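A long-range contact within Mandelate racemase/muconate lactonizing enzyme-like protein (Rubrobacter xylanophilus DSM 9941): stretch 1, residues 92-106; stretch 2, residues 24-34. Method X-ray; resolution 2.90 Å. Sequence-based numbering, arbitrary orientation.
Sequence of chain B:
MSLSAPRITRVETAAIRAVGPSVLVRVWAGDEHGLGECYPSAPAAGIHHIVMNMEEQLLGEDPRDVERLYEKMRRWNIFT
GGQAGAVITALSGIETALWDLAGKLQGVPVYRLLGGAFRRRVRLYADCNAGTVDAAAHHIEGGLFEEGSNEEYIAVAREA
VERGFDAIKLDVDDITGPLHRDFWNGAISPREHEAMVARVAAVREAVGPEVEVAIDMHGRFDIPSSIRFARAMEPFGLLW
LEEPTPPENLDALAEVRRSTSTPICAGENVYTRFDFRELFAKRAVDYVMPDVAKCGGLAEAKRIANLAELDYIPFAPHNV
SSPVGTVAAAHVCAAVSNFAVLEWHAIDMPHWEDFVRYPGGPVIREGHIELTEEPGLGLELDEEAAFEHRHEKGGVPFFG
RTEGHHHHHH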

# COMPACT_ATOMS: atom_id res chain seq x y z
N SER B 92 6.50 5.99 8.30
CA SER B 92 7.93 5.78 8.44
C SER B 92 8.63 7.07 8.85
O SER B 92 9.55 7.05 9.68
CB SER B 92 8.55 5.25 7.14
OG SER B 92 8.13 3.93 6.85
N GLY B 93 8.18 8.18 8.26
CA GLY B 93 8.75 9.48 8.55
C GLY B 93 8.40 9.90 9.96
O GLY B 93 9.27 10.24 10.76
N ILE B 94 7.11 9.86 10.26
CA ILE B 94 6.66 10.20 11.59
C ILE B 94 7.37 9.34 12.63
O ILE B 94 7.69 9.81 13.72
CB ILE B 94 5.17 9.95 11.74
CG1 ILE B 94 4.41 10.68 10.64
CG2 ILE B 94 4.71 10.36 13.12
CD1 ILE B 94 2.93 10.38 10.61
N GLU B 95 7.62 8.07 12.31
CA GLU B 95 8.26 7.20 13.27
C GLU B 95 9.63 7.72 13.61
O GLU B 95 9.99 7.83 14.78
CB GLU B 95 8.41 5.77 12.75
CG GLU B 95 8.67 4.77 13.89
CD GLU B 95 9.90 3.91 13.70
OE1 GLU B 95 10.95 4.44 13.27
OE2 GLU B 95 9.83 2.69 13.99
N THR B 96 10.38 8.05 12.57
CA THR B 96 11.73 8.56 12.73
C THR B 96 11.77 9.76 13.65
O THR B 96 12.61 9.84 14.55
CB THR B 96 12.30 8.96 11.37
OG1 THR B 96 12.02 7.93 10.42
CG2 THR B 96 13.80 9.16 11.47
N ALA B 97 10.87 10.71 13.40
CA ALA B 97 10.78 11.91 14.20
C ALA B 97 10.71 11.54 15.67
O ALA B 97 11.56 11.94 16.46
CB ALA B 97 9.55 12.68 13.80
N LEU B 98 9.70 10.75 16.03
CA LEU B 98 9.48 10.31 17.41
C LEU B 98 10.70 9.61 18.00
O LEU B 98 11.07 9.84 19.15
CB LEU B 98 8.30 9.36 17.46
CG LEU B 98 7.01 10.02 16.98
CD1 LEU B 98 5.96 8.96 16.63
CD2 LEU B 98 6.51 10.97 18.06
N TRP B 99 11.30 8.75 17.20
CA TRP B 99 12.48 8.02 17.64
C TRP B 99 13.59 9.02 17.88
O TRP B 99 14.51 8.77 18.66
CB TRP B 99 12.89 7.01 16.57
CG TRP B 99 12.52 5.58 16.88
CD1 TRP B 99 11.94 4.69 16.03
CD2 TRP B 99 12.76 4.88 18.10
NE1 TRP B 99 11.79 3.47 16.65
CE2 TRP B 99 12.29 3.56 17.93
CE3 TRP B 99 13.33 5.24 19.34
CZ2 TRP B 99 12.37 2.59 18.94
CZ3 TRP B 99 13.40 4.27 20.35
CH2 TRP B 99 12.92 2.96 20.14
N ASP B 100 13.51 10.17 17.21
CA ASP B 100 14.51 11.22 17.35
C ASP B 100 14.16 12.08 18.56
O ASP B 100 15.00 12.32 19.42
CB ASP B 100 14.53 12.09 16.08
CG ASP B 100 15.54 13.23 16.16
OD1 ASP B 100 16.67 12.98 16.64
OD2 ASP B 100 15.20 14.36 15.73
N LEU B 101 12.91 12.53 18.59
CA LEU B 101 12.39 13.34 19.69
C LEU B 101 12.74 12.64 20.99
O LEU B 101 13.38 13.22 21.87
CB LEU B 101 10.88 13.46 19.56
CG LEU B 101 10.07 14.07 20.71
CD1 LEU B 101 10.68 15.39 21.16
CD2 LEU B 101 8.64 14.28 20.23
N ALA B 102 12.33 11.38 21.10
CA ALA B 102 12.59 10.58 22.28
C ALA B 102 14.07 10.57 22.69
O ALA B 102 14.39 10.67 23.88
CB ALA B 102 12.11 9.15 22.04
N GLY B 103 14.96 10.44 21.72
CA GLY B 103 16.39 10.42 22.01
C GLY B 103 16.88 11.74 22.58
O GLY B 103 17.75 11.79 23.45
N LYS B 104 16.31 12.82 22.07
CA LYS B 104 16.68 14.14 22.54
C LYS B 104 16.17 14.31 23.96
O LYS B 104 16.84 14.91 24.80
CB LYS B 104 16.09 15.21 21.61
CG LYS B 104 16.69 15.17 20.19
CD LYS B 104 16.00 16.16 19.27
CE LYS B 104 16.25 17.59 19.70
NZ LYS B 104 15.42 18.55 18.92
N LEU B 105 14.99 13.77 24.25
CA LEU B 105 14.43 13.87 25.59
C LEU B 105 15.24 13.02 26.56
O LEU B 105 15.81 13.54 27.53
CB LEU B 105 12.96 13.42 25.60
CG LEU B 105 12.05 14.07 24.55
CD1 LEU B 105 10.58 13.89 24.92
CD2 LEU B 105 12.39 15.54 24.43
N GLN B 106 15.30 11.71 26.31
CA GLN B 106 16.07 10.81 27.17
C GLN B 106 17.54 11.22 27.15
O GLN B 106 18.31 10.88 28.06
CB GLN B 106 15.95 9.36 26.68
CG GLN B 106 15.08 8.43 27.52
CD GLN B 106 13.62 8.47 27.12
OE1 GLN B 106 13.29 8.86 26.01
NE2 GLN B 106 12.74 8.03 28.02
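Stretch 2, residues 24-34: LVRVWAGDEHG

Stretch 2 packs as a β-hairpin against the helical segment 92-106, part of a helix that begins earlier in the chain, and the apolar centre of the contact is built around Val-27. Val-27 CG2 lies 3.9 Å from Ala-97 CB, while Val-27 CG1 is 4.0 Å from Leu-98 CD2 and 3.9 Å from Leu-101 CD2. The extended backbone of the first strand, from Leu-24 onward, makes this possible: alternation turns the CA-to-CB bonds of Val-25, Val-27 and Ala-29 toward the helix and those of Leu-24, Arg-26 and Trp-28 away from it. The strand runs in broadly the same direction as the helix, with a crossing angle of -43° and a closest axial approach of 7.6 Å. Val-25 therefore meets the earlier part of this helical segment, its CG1 4.3 Å from both Ile-94 CG1 and Ala-97 CB, whereas Ala-29 CB meets Leu-101 CD2 further along at 4.0 Å.

After the turn at Gly-30 and Asp-31 the chain reverses, and the returning strand that includes His-33 and Gly-34 runs back at 137° to the helix, its axis approaching to 6.2 Å. Backbone hydrogen bonds join the two arms of the hairpin, among them Val-27 N to Gly-34 O (3.2 Å) and Ala-29 N to Glu-32 O (2.8 Å). Gly-34 brings the main chains closest, with its CA 3.7 Å from Leu-101 CA and in a CA-H...O contact with Ala-97 O at 3.5 Å. A CB on Gly-34 would clash with Ala-97 O and Leu-101 N, so this close approach depends on glycine.

Toward the polar edge, Leu-105 CD2 rests 3.9 Å from Glu-32 CG. Lys-104 NZ forms a salt bridge with Glu-32 OE1 (2.9 Å) and donates a hydrogen bond to His-33 O (2.7 Å), although the modelled position of NZ is less certain. Glu-32 OE1 also accepts a hydrogen bond from His-33 N at 3.0 Å, linking the carboxylate to the backbone of the next residue.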

# COMPACT_ATOMS: atom_id res chain seq x y z
N LEU B 24 9.39 16.03 4.77
CA LEU B 24 10.15 16.10 6.01
C LEU B 24 9.15 16.23 7.15
O LEU B 24 8.17 16.96 7.05
CB LEU B 24 11.07 17.32 5.97
CG LEU B 24 12.50 17.11 6.48
CD1 LEU B 24 13.20 16.04 5.64
CD2 LEU B 24 13.26 18.44 6.42
N VAL B 25 9.39 15.50 8.24
CA VAL B 25 8.46 15.55 9.35
C VAL B 25 9.09 16.03 10.63
O VAL B 25 10.18 15.60 11.00
CB VAL B 25 7.82 14.18 9.61
CG1 VAL B 25 6.88 14.25 10.82
CG2 VAL B 25 7.05 13.73 8.37
N ARG B 26 8.38 16.92 11.29
CA ARG B 26 8.84 17.50 12.54
C ARG B 26 7.73 17.39 13.59
O ARG B 26 6.59 17.84 13.37
CB ARG B 26 9.23 18.97 12.28
CG ARG B 26 10.41 19.46 13.09
CD ARG B 26 11.02 20.72 12.47
NE ARG B 26 10.04 21.75 12.17
CZ ARG B 26 10.34 22.94 11.66
NH1 ARG B 26 11.60 23.25 11.41
NH2 ARG B 26 9.39 23.82 11.39
N VAL B 27 8.05 16.74 14.71
CA VAL B 27 7.10 16.56 15.79
C VAL B 27 7.59 17.29 17.04
O VAL B 27 8.76 17.19 17.41
CB VAL B 27 6.91 15.06 16.12
CG1 VAL B 27 6.04 14.90 17.36
CG2 VAL B 27 6.26 14.36 14.95
N TRP B 28 6.67 18.00 17.68
CA TRP B 28 7.00 18.78 18.87
C TRP B 28 6.33 18.30 20.15
O TRP B 28 5.15 17.95 20.16
CB TRP B 28 6.60 20.24 18.66
CG TRP B 28 7.11 20.87 17.40
CD1 TRP B 28 6.58 20.74 16.15
CD2 TRP B 28 8.23 21.74 17.27
NE1 TRP B 28 7.31 21.48 15.24
CE2 TRP B 28 8.33 22.11 15.91
CE3 TRP B 28 9.17 22.26 18.18
CZ2 TRP B 28 9.32 22.96 15.42
CZ3 TRP B 28 10.16 23.10 17.70
CH2 TRP B 28 10.23 23.45 16.33
N ALA B 29 7.08 18.32 21.24
CA ALA B 29 6.55 17.96 22.55
C ALA B 29 6.92 19.17 23.41
O ALA B 29 7.74 19.08 24.32
CB ALA B 29 7.22 16.70 23.08
N GLY B 30 6.32 20.30 23.10
CA GLY B 30 6.62 21.52 23.82
C GLY B 30 7.66 22.27 23.02
O GLY B 30 7.52 22.43 21.81
N ASP B 31 8.71 22.74 23.69
CA ASP B 31 9.77 23.48 23.01
C ASP B 31 10.60 22.52 22.14
O ASP B 31 11.19 22.92 21.13
CB ASP B 31 10.66 24.18 24.05
CG ASP B 31 11.38 23.20 24.98
OD1 ASP B 31 10.70 22.48 25.74
OD2 ASP B 31 12.63 23.15 24.94
N GLU B 32 10.63 21.25 22.55
CA GLU B 32 11.38 20.20 21.87
C GLU B 32 10.71 19.58 20.64
O GLU B 32 9.49 19.59 20.50
CB GLU B 32 11.72 19.10 22.87
CG GLU B 32 13.07 19.27 23.51
CD GLU B 32 14.18 18.93 22.54
OE1 GLU B 32 14.05 19.27 21.35
OE2 GLU B 32 15.18 18.32 22.98
N HIS B 33 11.54 19.01 19.76
CA HIS B 33 11.04 18.37 18.55
C HIS B 33 11.97 17.26 18.04
O HIS B 33 13.15 17.18 18.42
CB HIS B 33 10.89 19.40 17.43
CG HIS B 33 12.19 19.85 16.85
ND1 HIS B 33 12.30 20.38 15.58
CD2 HIS B 33 13.45 19.82 17.35
CE1 HIS B 33 13.56 20.67 15.33
NE2 HIS B 33 14.28 20.33 16.38
N GLY B 34 11.43 16.41 17.17
CA GLY B 34 12.20 15.33 16.58
C GLY B 34 12.13 15.50 15.07
O GLY B 34 11.17 16.08 14.55